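Local coordinates for protein branched-chain amino acid aminotransferase (Thermoproteus uzoniensis, PDB 5CE8) that probably transfers the amino group of leucine, isoleucine or valine to 2-oxoglutarate, using pyridoxal 5'-phosphate as its cofactor, at residues L137-R151 with E176-N189. Residues are numbered along the deposited sequence; the frame is centred on the assembly and turned at random.
Sequences LKVEGVRAAVVSWRR and EARARGYDEAIMLN
Glu-176, its CG turned opposite the backbone N (chi1 -178°) and its chain extended beyond, reaches from the last turn of its helix to Ser-148. Its OE1 takes Ser-148 N at 3.0 Å, and its OE2 takes Ser-148 OG, each from the syn side; a water links OE2 to Trp-149 NE1. The same hydroxyl also bonds Arg-246 of a second subunit, whose guanidinium makes a cation-pi contact with Trp-149. Where strand 142-146 begins, Asp-183 swings its CG beside its own backbone N (chi1 -49°), and OD2 is gripped twice: Lys-138 NZ closes a salt bridge of 2.6 Å on the syn side, while Arg-143 N donates to the anti lone pair at 2.8 Å. Arg-143, bent at chi3, turns NH2 back to Gly-181 O (2.7 Å). Between these two sites the strands run parallel, with Ala-145 N bonded to Glu-184 O and Ile-186 N to Ala-145 O. Ala-145 CB sits over the Tyr-182 ring, 3.7 Å from its centroid, in a CH-pi contact. Val-147 packs CG1 on Ala-185 CB and CG2 on Met-187 CG. Further on, Arg-151 N bonds Leu-188 O, and its side chain runs on to PLP, NE bonded to Gly-218 O. This is a beta-alpha-beta crossover beside the cofactor pocket of a class-IV aminotransferase.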
loop_
_atom_site.group_PDB
_atom_site.type_symbol
_atom_site.label_atom_id
_atom_site.label_comp_id
_atom_site.label_asym_id
_atom_site.label_seq_id
_atom_site.Cartn_x
_atom_site.Cartn_y
_atom_site.Cartn_z
ATOM N N LEU A 137 24.258 11.661 21.115
ATOM C CA LEU A 137 23.526 12.843 20.714
ATOM C C LEU A 137 23.681 13.901 21.769
ATOM O O LEU A 137 23.760 13.568 22.953
ATOM C CB LEU A 137 22.050 12.496 20.553
ATOM C CG LEU A 137 21.646 11.436 19.532
ATOM C CD1 LEU A 137 20.132 11.137 19.541
ATOM C CD2 LEU A 137 22.144 11.811 18.127
ATOM N N LYS A 138 23.618 15.169 21.333
ATOM C CA LYS A 138 23.637 16.351 22.233
ATOM C C LYS A 138 22.720 16.163 23.472
ATOM O O LYS A 138 21.561 15.816 23.325
ATOM C CB LYS A 138 23.223 17.657 21.517
ATOM C CG LYS A 138 23.626 17.978 20.063
ATOM C CD LYS A 138 23.114 19.412 19.697
ATOM C CE LYS A 138 23.196 19.815 18.200
ATOM N NZ LYS A 138 21.998 20.342 17.424
ATOM N N VAL A 139 23.233 16.378 24.688
ATOM C CA VAL A 139 22.419 16.109 25.921
ATOM C C VAL A 139 21.250 17.093 26.035
ATOM O O VAL A 139 20.071 16.740 26.425
ATOM C CB VAL A 139 23.276 16.097 27.230
ATOM C CG1 VAL A 139 24.092 17.403 27.424
ATOM C CG2 VAL A 139 22.375 15.834 28.445
ATOM N N GLU A 140 21.553 18.325 25.669
ATOM C CA GLU A 140 20.551 19.405 25.713
ATOM C C GLU A 140 19.451 19.322 24.673
ATOM O O GLU A 140 18.548 20.124 24.742
ATOM C CB GLU A 140 21.193 20.814 25.680
ATOM C CG GLU A 140 21.795 21.250 24.362
ATOM C CD GLU A 140 23.016 20.448 23.991
ATOM O OE1 GLU A 140 23.560 19.742 24.884
ATOM O OE2 GLU A 140 23.429 20.540 22.814
ATOM N N GLY A 141 19.521 18.380 23.722
ATOM C CA GLY A 141 18.499 18.215 22.689
ATOM C C GLY A 141 19.016 18.295 21.261
ATOM O O GLY A 141 19.970 18.960 20.961
ATOM N N VAL A 142 18.367 17.621 20.388
ATOM C CA VAL A 142 18.765 17.524 18.993
ATOM C C VAL A 142 17.636 17.969 18.056
ATOM O O VAL A 142 16.537 18.065 18.460
ATOM C CB VAL A 142 19.094 16.084 18.657
ATOM C CG1 VAL A 142 20.384 15.589 19.391
ATOM C CG2 VAL A 142 17.945 15.188 18.898
ATOM N N ARG A 143 17.972 18.321 16.825
ATOM C CA ARG A 143 17.016 18.799 15.829
ATOM C C ARG A 143 16.878 17.592 14.949
ATOM O O ARG A 143 17.898 16.979 14.559
ATOM C CB ARG A 143 17.598 20.016 15.108
ATOM C CG ARG A 143 17.899 21.194 16.042
ATOM C CD ARG A 143 18.304 22.445 15.338
ATOM N NE ARG A 143 19.656 22.275 14.855
ATOM C CZ ARG A 143 20.032 21.873 13.628
ATOM N NH1 ARG A 143 19.174 21.628 12.642
ATOM N NH2 ARG A 143 21.321 21.704 13.407
ATOM N N ALA A 144 15.638 17.248 14.655
ATOM C CA ALA A 144 15.337 16.119 13.835
ATOM C C ALA A 144 14.543 16.443 12.563
ATOM O O ALA A 144 13.877 17.475 12.472
ATOM C CB ALA A 144 14.643 15.085 14.713
ATOM N N ALA A 145 14.754 15.637 11.524
ATOM C CA ALA A 145 14.097 15.749 10.267
ATOM C C ALA A 145 13.380 14.454 9.961
ATOM O O ALA A 145 13.920 13.356 10.116
ATOM C CB ALA A 145 15.053 16.109 9.161
ATOM N N VAL A 146 12.125 14.539 9.543
ATOM C CA VAL A 146 11.490 13.282 8.999
ATOM C C VAL A 146 12.124 13.083 7.646
ATOM O O VAL A 146 12.118 14.023 6.791
ATOM C CB VAL A 146 9.892 13.330 8.760
ATOM C CG1 VAL A 146 9.450 11.965 8.276
ATOM C CG2 VAL A 146 9.116 13.762 10.071
ATOM N N VAL A 147 12.701 11.899 7.437
ATOM C CA VAL A 147 13.357 11.584 6.188
ATOM C C VAL A 147 12.536 10.992 5.058
ATOM O O VAL A 147 11.358 10.584 5.234
ATOM C CB VAL A 147 14.619 10.744 6.408
ATOM C CG1 VAL A 147 15.553 11.481 7.230
ATOM C CG2 VAL A 147 14.344 9.384 7.073
ATOM N N SER A 148 13.135 11.014 3.850
ATOM C CA SER A 148 12.438 10.534 2.635
ATOM C C SER A 148 12.357 8.997 2.618
ATOM O O SER A 148 11.513 8.497 1.939
ATOM C CB SER A 148 13.148 10.936 1.324
ATOM O OG SER A 148 14.524 10.411 1.318
ATOM N N TRP A 149 13.328 8.317 3.255
ATOM C CA TRP A 149 13.403 6.905 3.441
ATOM C C TRP A 149 12.434 6.352 4.448
ATOM O O TRP A 149 12.392 6.771 5.545
ATOM C CB TRP A 149 14.848 6.523 3.909
ATOM C CG TRP A 149 15.862 6.848 2.845
ATOM C CD1 TRP A 149 16.635 7.940 2.817
ATOM C CD2 TRP A 149 16.179 6.091 1.690
ATOM N NE1 TRP A 149 17.390 7.924 1.719
ATOM C CE2 TRP A 149 17.059 6.828 0.965
ATOM C CE3 TRP A 149 15.677 4.946 1.128
ATOM C CZ2 TRP A 149 17.568 6.393 -0.308
ATOM C CZ3 TRP A 149 16.148 4.509 -0.096
ATOM C CH2 TRP A 149 17.089 5.252 -0.806
ATOM N N ARG A 150 11.634 5.388 4.065
ATOM C CA ARG A 150 10.787 4.726 5.010
ATOM C C ARG A 150 11.522 3.577 5.684
ATOM O O ARG A 150 12.394 2.990 5.068
ATOM C CB ARG A 150 9.552 4.173 4.306
ATOM C CG ARG A 150 8.746 5.215 3.565
ATOM C CD ARG A 150 8.142 6.247 4.551
ATOM N NE ARG A 150 7.136 7.159 3.977
ATOM C CZ ARG A 150 7.292 8.487 3.734
ATOM N NH1 ARG A 150 8.439 9.147 3.940
ATOM N NH2 ARG A 150 6.241 9.200 3.263
ATOM N N ARG A 151 11.157 3.294 6.930
ATOM C CA ARG A 151 11.624 2.096 7.627
ATOM C C ARG A 151 11.349 0.808 6.841
ATOM O O ARG A 151 10.254 0.575 6.339
ATOM C CB ARG A 151 10.972 2.013 9.019
ATOM C CG ARG A 151 11.356 0.903 9.946
ATOM C CD ARG A 151 12.734 0.948 10.672
ATOM N NE ARG A 151 12.659 -0.060 11.738
ATOM C CZ ARG A 151 13.627 -0.914 12.145
ATOM N NH1 ARG A 151 14.856 -0.850 11.679
ATOM N NH2 ARG A 151 13.349 -1.828 13.088
ATOM N N GLU A 176 20.947 11.071 5.355
ATOM C CA GLU A 176 20.069 12.083 4.845
ATOM C C GLU A 176 19.880 13.204 5.845
ATOM O O GLU A 176 20.005 14.358 5.515
ATOM C CB GLU A 176 18.683 11.524 4.467
ATOM C CG GLU A 176 17.774 12.640 3.871
ATOM C CD GLU A 176 16.407 12.169 3.511
ATOM O OE1 GLU A 176 15.408 12.905 3.798
ATOM O OE2 GLU A 176 16.324 11.039 2.958
ATOM N N ALA A 177 19.614 12.893 7.101
ATOM C CA ALA A 177 19.414 13.949 8.055
ATOM C C ALA A 177 20.678 14.785 8.360
ATOM O O ALA A 177 20.686 16.028 8.410
ATOM C CB ALA A 177 18.791 13.345 9.333
ATOM N N ARG A 178 21.778 14.080 8.505
ATOM C CA ARG A 178 23.046 14.714 8.828
ATOM C C ARG A 178 23.646 15.478 7.705
ATOM O O ARG A 178 24.197 16.533 7.986
ATOM C CB ARG A 178 24.003 13.657 9.330
ATOM C CG ARG A 178 23.543 13.064 10.650
ATOM C CD ARG A 178 24.399 11.863 11.053
ATOM N NE ARG A 178 24.199 11.404 12.408
ATOM C CZ ARG A 178 23.120 10.764 12.824
ATOM N NH1 ARG A 178 22.072 10.574 11.975
ATOM N NH2 ARG A 178 23.048 10.346 14.097
ATOM N N ALA A 179 23.488 15.021 6.460
ATOM C CA ALA A 179 23.923 15.787 5.243
ATOM C C ALA A 179 23.369 17.237 5.227
ATOM O O ALA A 179 24.088 18.164 4.898
ATOM C CB ALA A 179 23.568 15.069 3.947
ATOM N N ARG A 180 22.130 17.421 5.662
ATOM C CA ARG A 180 21.570 18.761 5.938
ATOM C C ARG A 180 21.939 19.437 7.314
ATOM O O ARG A 180 21.465 20.509 7.632
ATOM C CB ARG A 180 20.057 18.673 5.696
ATOM N N GLY A 181 22.871 18.896 8.094
ATOM C CA GLY A 181 23.175 19.452 9.450
ATOM C C GLY A 181 22.121 19.309 10.593
ATOM O O GLY A 181 22.306 19.893 11.651
ATOM N N TYR A 182 21.027 18.568 10.402
ATOM C CA TYR A 182 20.231 18.021 11.542
ATOM C C TYR A 182 21.026 16.978 12.277
ATOM O O TYR A 182 21.967 16.330 11.688
ATOM C CB TYR A 182 18.944 17.298 11.058
ATOM C CG TYR A 182 18.052 18.202 10.257
ATOM C CD1 TYR A 182 17.192 19.111 10.886
ATOM C CD2 TYR A 182 18.103 18.205 8.856
ATOM C CE1 TYR A 182 16.413 19.994 10.154
ATOM C CE2 TYR A 182 17.312 19.079 8.126
ATOM C CZ TYR A 182 16.498 19.982 8.782
ATOM O OH TYR A 182 15.700 20.814 8.056
ATOM N N ASP A 183 20.635 16.710 13.513
ATOM C CA ASP A 183 21.408 15.762 14.302
ATOM C C ASP A 183 20.921 14.324 14.069
ATOM O O ASP A 183 21.701 13.412 14.133
ATOM C CB ASP A 183 21.344 16.103 15.775
ATOM C CG ASP A 183 21.639 17.541 16.053
ATOM O OD1 ASP A 183 22.792 17.917 15.796
ATOM O OD2 ASP A 183 20.734 18.318 16.481
ATOM N N GLU A 184 19.632 14.131 13.754
ATOM C CA GLU A 184 19.118 12.767 13.643
ATOM C C GLU A 184 17.866 12.738 12.744
ATOM O O GLU A 184 17.167 13.787 12.502
ATOM C CB GLU A 184 18.750 12.147 15.043
ATOM C CG GLU A 184 18.364 10.631 15.095
ATOM C CD GLU A 184 19.434 9.759 14.407
ATOM O OE1 GLU A 184 20.358 9.372 15.136
ATOM O OE2 GLU A 184 19.459 9.625 13.115
ATOM N N ALA A 185 17.612 11.507 12.285
ATOM C CA ALA A 185 16.475 11.158 11.436
ATOM C C ALA A 185 15.312 10.686 12.176
ATOM O O ALA A 185 15.477 10.034 13.149
ATOM C CB ALA A 185 16.838 10.092 10.454
ATOM N N ILE A 186 14.117 10.951 11.645
ATOM C CA ILE A 186 12.906 10.203 12.061
ATOM C C ILE A 186 12.426 9.503 10.837
ATOM O O ILE A 186 12.288 10.113 9.829
ATOM C CB ILE A 186 11.764 11.122 12.668
ATOM C CG1 ILE A 186 12.059 11.427 14.154
ATOM C CG2 ILE A 186 10.415 10.403 12.749
ATOM C CD1 ILE A 186 11.642 12.762 14.541
ATOM N N MET A 187 11.971 8.243 10.978
ATOM C CA MET A 187 11.535 7.481 9.877
ATOM C C MET A 187 10.086 7.070 10.092
ATOM O O MET A 187 9.718 6.579 11.210
ATOM C CB MET A 187 12.363 6.160 9.762
ATOM C CG MET A 187 13.699 6.343 9.033
ATOM S SD MET A 187 14.496 4.751 8.595
ATOM C CE MET A 187 15.095 4.584 10.165
ATOM N N LEU A 188 9.290 7.307 9.071
ATOM C CA LEU A 188 7.922 6.805 8.956
ATOM C C LEU A 188 7.971 5.346 8.504
ATOM O O LEU A 188 8.859 4.960 7.760
ATOM C CB LEU A 188 7.157 7.593 7.967
ATOM C CG LEU A 188 7.032 9.077 8.212
ATOM C CD1 LEU A 188 5.987 9.779 7.343
ATOM C CD2 LEU A 188 6.683 9.326 9.695
ATOM N N ASN A 189 7.030 4.520 8.951
ATOM C CA ASN A 189 6.834 3.180 8.370
ATOM C C ASN A 189 6.064 3.202 6.977
ATOM O O ASN A 189 5.723 4.293 6.470
ATOM C CB ASN A 189 6.226 2.224 9.379
ATOM C CG ASN A 189 4.745 2.507 9.674
ATOM O OD1 ASN A 189 4.164 3.525 9.200
ATOM N ND2 ASN A 189 4.206 1.747 10.622
HETATM O O HOH W 1 10.224 8.291 6.622
HETATM O O HOH W 2 18.162 10.506 0.681
#